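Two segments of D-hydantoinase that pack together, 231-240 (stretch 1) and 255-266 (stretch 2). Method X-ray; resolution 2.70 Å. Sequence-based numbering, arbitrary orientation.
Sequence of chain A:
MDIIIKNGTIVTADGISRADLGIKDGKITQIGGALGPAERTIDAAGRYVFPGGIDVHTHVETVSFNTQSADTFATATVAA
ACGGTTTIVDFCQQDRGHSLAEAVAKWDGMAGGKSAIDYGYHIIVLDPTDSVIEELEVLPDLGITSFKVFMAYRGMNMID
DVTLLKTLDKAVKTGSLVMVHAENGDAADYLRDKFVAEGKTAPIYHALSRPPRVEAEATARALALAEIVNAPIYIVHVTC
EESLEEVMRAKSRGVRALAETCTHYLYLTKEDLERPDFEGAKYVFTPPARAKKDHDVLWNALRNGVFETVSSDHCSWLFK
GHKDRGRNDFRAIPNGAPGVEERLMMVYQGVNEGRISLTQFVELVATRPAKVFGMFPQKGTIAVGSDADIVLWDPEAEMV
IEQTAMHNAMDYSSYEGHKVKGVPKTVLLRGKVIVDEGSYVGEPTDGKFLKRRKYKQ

Stretch 1 231-240: APIYIVHVTC
Stretch 2 (255-266) VRALAETCTHYL

How do the two backbones run together? Strand 233-235 and strand 257-259 lie side by side in parallel, their N-to-C directions 29° apart and their axes approaching to 4.4 Å. I233 pairs with A257 (I233 CA to A257 CA 5.2 Å), Y234 with L258 (Y234 CA to L258 CA 4.6 Å) and I235 with A259 (I235 CA to A259 CA 4.5 Å). Extended torsions carry the first strand (phi/psi -142/152 at I233, -126/116 at Y234, -91/115 at I235) and the second (-98/132 at A257, -122/157 at L258, -154/168 at A259). H237 then breaks the pattern at 30/72, whereas E260 and T261 stay extended at -147/176 and -139/177.

Which hydrogen bonds fix this register? I233 N donates to R256 O (3.1 Å), L258 N to I233 O (2.9 Å), I235 N to L258 O (2.8 Å) and E260 N to I235 O (3.2 Å), the alternation expected of parallel strands. Beyond the turn at H237, V238 N still reaches E260 O at 2.8 Å. Water extends the pairing at both ends: one donates to A231 O (3.0 Å) and accepts from R256 N (3.0 Å), and another donates to T239 O (2.7 Å) and Y265 O (2.9 Å).

What does E260 contribute through its side chain? With chi1 53° (p), chi2 149° and chi3 52°, its carboxylate reaches two donors of the first stretch. Y234, chi1 t and chi2 -81°, donates from OH to E260 OE1 at a short 2.5 Å, while H237 N points almost straight at E260 OE2 (3.0 Å, 178° at the hydrogen). The acid thus ties a side chain and a backbone amide to the same residue.

How do the apolar side chains divide between the sheet faces? Y234 and L258 (m, t) share one face, with Y234 CD2 3.8 Å from L258 CB. I233 (t, t), I235 (m, p), A257 and A259 occupy the other; I235 CB lies 4.3 Å from A259 CB, and V238 (t) brings CG2 within 3.5 Å of A259 CB.

What closes the two ends? R256 (m, t, m, chi4 163°) lays one face of its guanidinium against P232, whose CD is 3.1 Å from R256 NH2. At the far end, Y265 sits in a 3-10 segment, chi1 -66° and chi2 -60°, its CA-to-CB bond directed toward stretch 1. T239 (p) places CG2 3.2 Å from the centroid of the Y265 ring, only 9° off the normal, a CH-pi contact over the face. H237 CB approaches Y265 CE2 obliquely at 3.7 Å.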

# COMPACT_ATOMS: atom_id res chain seq x y z
N ALA A 231 -3.45 -21.47 -7.73
CA ALA A 231 -4.70 -21.73 -8.41
C ALA A 231 -5.54 -20.48 -8.55
O ALA A 231 -5.40 -19.53 -7.79
CB ALA A 231 -5.48 -22.78 -7.64
N PRO A 232 -6.44 -20.47 -9.53
CA PRO A 232 -7.31 -19.31 -9.72
C PRO A 232 -8.39 -19.39 -8.65
O PRO A 232 -8.79 -20.49 -8.26
CB PRO A 232 -7.87 -19.53 -11.12
CG PRO A 232 -7.94 -21.04 -11.21
CD PRO A 232 -6.61 -21.44 -10.63
N ILE A 233 -8.87 -18.25 -8.19
CA ILE A 233 -9.91 -18.22 -7.17
C ILE A 233 -10.85 -17.07 -7.48
O ILE A 233 -10.45 -16.08 -8.09
CB ILE A 233 -9.30 -18.06 -5.76
CG1 ILE A 233 -10.39 -18.21 -4.70
CG2 ILE A 233 -8.64 -16.70 -5.62
CD1 ILE A 233 -9.85 -18.32 -3.30
N TYR A 234 -12.11 -17.21 -7.05
CA TYR A 234 -13.12 -16.20 -7.31
C TYR A 234 -13.77 -15.77 -6.00
O TYR A 234 -14.41 -16.58 -5.33
CB TYR A 234 -14.15 -16.80 -8.27
CG TYR A 234 -15.29 -15.90 -8.70
CD1 TYR A 234 -16.40 -15.70 -7.88
CD2 TYR A 234 -15.29 -15.29 -9.96
CE1 TYR A 234 -17.49 -14.94 -8.31
CE2 TYR A 234 -16.37 -14.53 -10.40
CZ TYR A 234 -17.47 -14.36 -9.58
OH TYR A 234 -18.55 -13.62 -10.01
N ILE A 235 -13.60 -14.51 -5.63
CA ILE A 235 -14.18 -14.02 -4.39
C ILE A 235 -15.57 -13.46 -4.66
O ILE A 235 -15.72 -12.47 -5.37
CB ILE A 235 -13.29 -12.93 -3.71
CG1 ILE A 235 -12.14 -13.58 -2.94
CG2 ILE A 235 -14.11 -12.15 -2.68
CD1 ILE A 235 -11.28 -14.51 -3.72
N VAL A 236 -16.58 -14.11 -4.09
CA VAL A 236 -17.95 -13.66 -4.27
C VAL A 236 -18.22 -12.46 -3.38
O VAL A 236 -17.56 -12.25 -2.37
CB VAL A 236 -18.99 -14.78 -3.94
CG1 VAL A 236 -18.70 -16.02 -4.78
CG2 VAL A 236 -18.96 -15.12 -2.46
N HIS A 237 -19.21 -11.67 -3.78
CA HIS A 237 -19.61 -10.46 -3.08
C HIS A 237 -18.55 -9.66 -2.32
O HIS A 237 -18.53 -9.66 -1.09
CB HIS A 237 -20.81 -10.74 -2.16
CG HIS A 237 -20.61 -11.90 -1.22
ND1 HIS A 237 -19.44 -12.10 -0.53
CD2 HIS A 237 -21.45 -12.89 -0.85
CE1 HIS A 237 -19.57 -13.18 0.24
NE2 HIS A 237 -20.78 -13.67 0.06
N VAL A 238 -17.66 -8.99 -3.05
CA VAL A 238 -16.67 -8.12 -2.42
C VAL A 238 -17.54 -6.90 -2.13
O VAL A 238 -18.14 -6.34 -3.04
CB VAL A 238 -15.56 -7.70 -3.40
CG1 VAL A 238 -14.72 -6.60 -2.77
CG2 VAL A 238 -14.69 -8.91 -3.73
N THR A 239 -17.59 -6.49 -0.87
CA THR A 239 -18.49 -5.41 -0.48
C THR A 239 -17.92 -4.09 0.04
O THR A 239 -18.68 -3.13 0.21
CB THR A 239 -19.44 -5.93 0.59
OG1 THR A 239 -18.74 -6.01 1.84
CG2 THR A 239 -19.93 -7.33 0.22
N CYS A 240 -16.63 -4.02 0.31
CA CYS A 240 -16.09 -2.78 0.86
C CYS A 240 -14.67 -2.49 0.43
O CYS A 240 -13.99 -3.34 -0.15
CB CYS A 240 -16.15 -2.84 2.39
SG CYS A 240 -15.20 -4.24 3.07
N VAL A 255 -1.42 -13.35 -8.37
CA VAL A 255 -2.41 -14.35 -8.04
C VAL A 255 -3.56 -14.21 -9.03
O VAL A 255 -4.03 -13.10 -9.28
CB VAL A 255 -2.95 -14.17 -6.59
CG1 VAL A 255 -4.09 -15.14 -6.32
CG2 VAL A 255 -1.83 -14.39 -5.58
N ARG A 256 -4.00 -15.32 -9.60
CA ARG A 256 -5.12 -15.26 -10.53
C ARG A 256 -6.37 -15.11 -9.68
O ARG A 256 -7.15 -16.05 -9.53
CB ARG A 256 -5.19 -16.53 -11.37
CG ARG A 256 -4.03 -16.66 -12.34
CD ARG A 256 -4.09 -17.99 -13.07
NE ARG A 256 -3.77 -19.12 -12.21
CZ ARG A 256 -4.06 -20.39 -12.50
NH1 ARG A 256 -4.69 -20.69 -13.63
NH2 ARG A 256 -3.70 -21.36 -11.66
N ALA A 257 -6.54 -13.92 -9.12
CA ALA A 257 -7.68 -13.63 -8.27
C ALA A 257 -8.76 -12.91 -9.05
O ALA A 257 -8.48 -11.95 -9.76
CB ALA A 257 -7.24 -12.79 -7.09
N LEU A 258 -9.99 -13.38 -8.90
CA LEU A 258 -11.13 -12.77 -9.58
C LEU A 258 -12.08 -12.39 -8.47
O LEU A 258 -12.03 -12.97 -7.40
CB LEU A 258 -11.82 -13.76 -10.51
CG LEU A 258 -10.92 -14.62 -11.40
CD1 LEU A 258 -11.78 -15.51 -12.26
CD2 LEU A 258 -10.04 -13.72 -12.26
N ALA A 259 -12.95 -11.42 -8.73
CA ALA A 259 -13.91 -11.00 -7.74
C ALA A 259 -15.14 -10.41 -8.41
O ALA A 259 -15.14 -10.13 -9.61
CB ALA A 259 -13.28 -9.99 -6.79
N GLU A 260 -16.19 -10.21 -7.62
CA GLU A 260 -17.45 -9.66 -8.11
C GLU A 260 -18.09 -8.84 -6.99
O GLU A 260 -17.55 -8.77 -5.88
CB GLU A 260 -18.41 -10.79 -8.48
CG GLU A 260 -18.61 -11.81 -7.34
CD GLU A 260 -20.00 -12.46 -7.34
OE1 GLU A 260 -20.41 -12.98 -8.40
OE2 GLU A 260 -20.67 -12.46 -6.28
N THR A 261 -19.21 -8.20 -7.30
CA THR A 261 -19.97 -7.45 -6.29
C THR A 261 -21.42 -7.76 -6.58
O THR A 261 -21.73 -8.46 -7.55
CB THR A 261 -19.82 -5.93 -6.37
OG1 THR A 261 -18.50 -5.60 -6.79
CG2 THR A 261 -20.06 -5.31 -5.00
N CYS A 262 -22.31 -7.23 -5.75
CA CYS A 262 -23.71 -7.50 -5.94
C CYS A 262 -24.50 -6.21 -5.82
O CYS A 262 -24.21 -5.36 -4.98
CB CYS A 262 -24.19 -8.54 -4.92
SG CYS A 262 -23.24 -10.12 -4.98
N THR A 263 -25.49 -6.08 -6.69
CA THR A 263 -26.34 -4.91 -6.77
C THR A 263 -26.50 -4.12 -5.48
O THR A 263 -26.18 -2.93 -5.44
CB THR A 263 -27.72 -5.31 -7.27
OG1 THR A 263 -27.58 -6.24 -8.35
CG2 THR A 263 -28.50 -4.09 -7.73
N HIS A 264 -26.99 -4.77 -4.43
CA HIS A 264 -27.24 -4.07 -3.16
C HIS A 264 -26.02 -3.43 -2.50
O HIS A 264 -26.16 -2.52 -1.68
CB HIS A 264 -27.97 -4.99 -2.16
CG HIS A 264 -27.36 -6.35 -2.02
ND1 HIS A 264 -27.29 -7.25 -3.07
CD2 HIS A 264 -26.77 -6.96 -0.97
CE1 HIS A 264 -26.69 -8.35 -2.66
NE2 HIS A 264 -26.36 -8.20 -1.39
N TYR A 265 -24.82 -3.89 -2.85
CA TYR A 265 -23.62 -3.31 -2.28
C TYR A 265 -23.25 -2.00 -2.98
O TYR A 265 -22.26 -1.36 -2.62
CB TYR A 265 -22.47 -4.31 -2.36
CG TYR A 265 -22.71 -5.52 -1.48
CD1 TYR A 265 -22.88 -5.37 -0.11
CD2 TYR A 265 -22.81 -6.80 -2.03
CE1 TYR A 265 -23.14 -6.46 0.71
CE2 TYR A 265 -23.07 -7.90 -1.22
CZ TYR A 265 -23.24 -7.73 0.15
OH TYR A 265 -23.49 -8.82 0.95
N LEU A 266 -24.05 -1.61 -3.96
CA LEU A 266 -23.84 -0.36 -4.69
C LEU A 266 -24.94 0.62 -4.32
O LEU A 266 -24.95 1.76 -4.79
CB LEU A 266 -23.89 -0.60 -6.20
CG LEU A 266 -22.93 -1.60 -6.85
CD1 LEU A 266 -23.32 -1.76 -8.30
CD2 LEU A 266 -21.50 -1.11 -6.73
O HOH W 1 -3.03 -18.07 -8.82
O HOH W 2 -20.88 -1.58 -0.12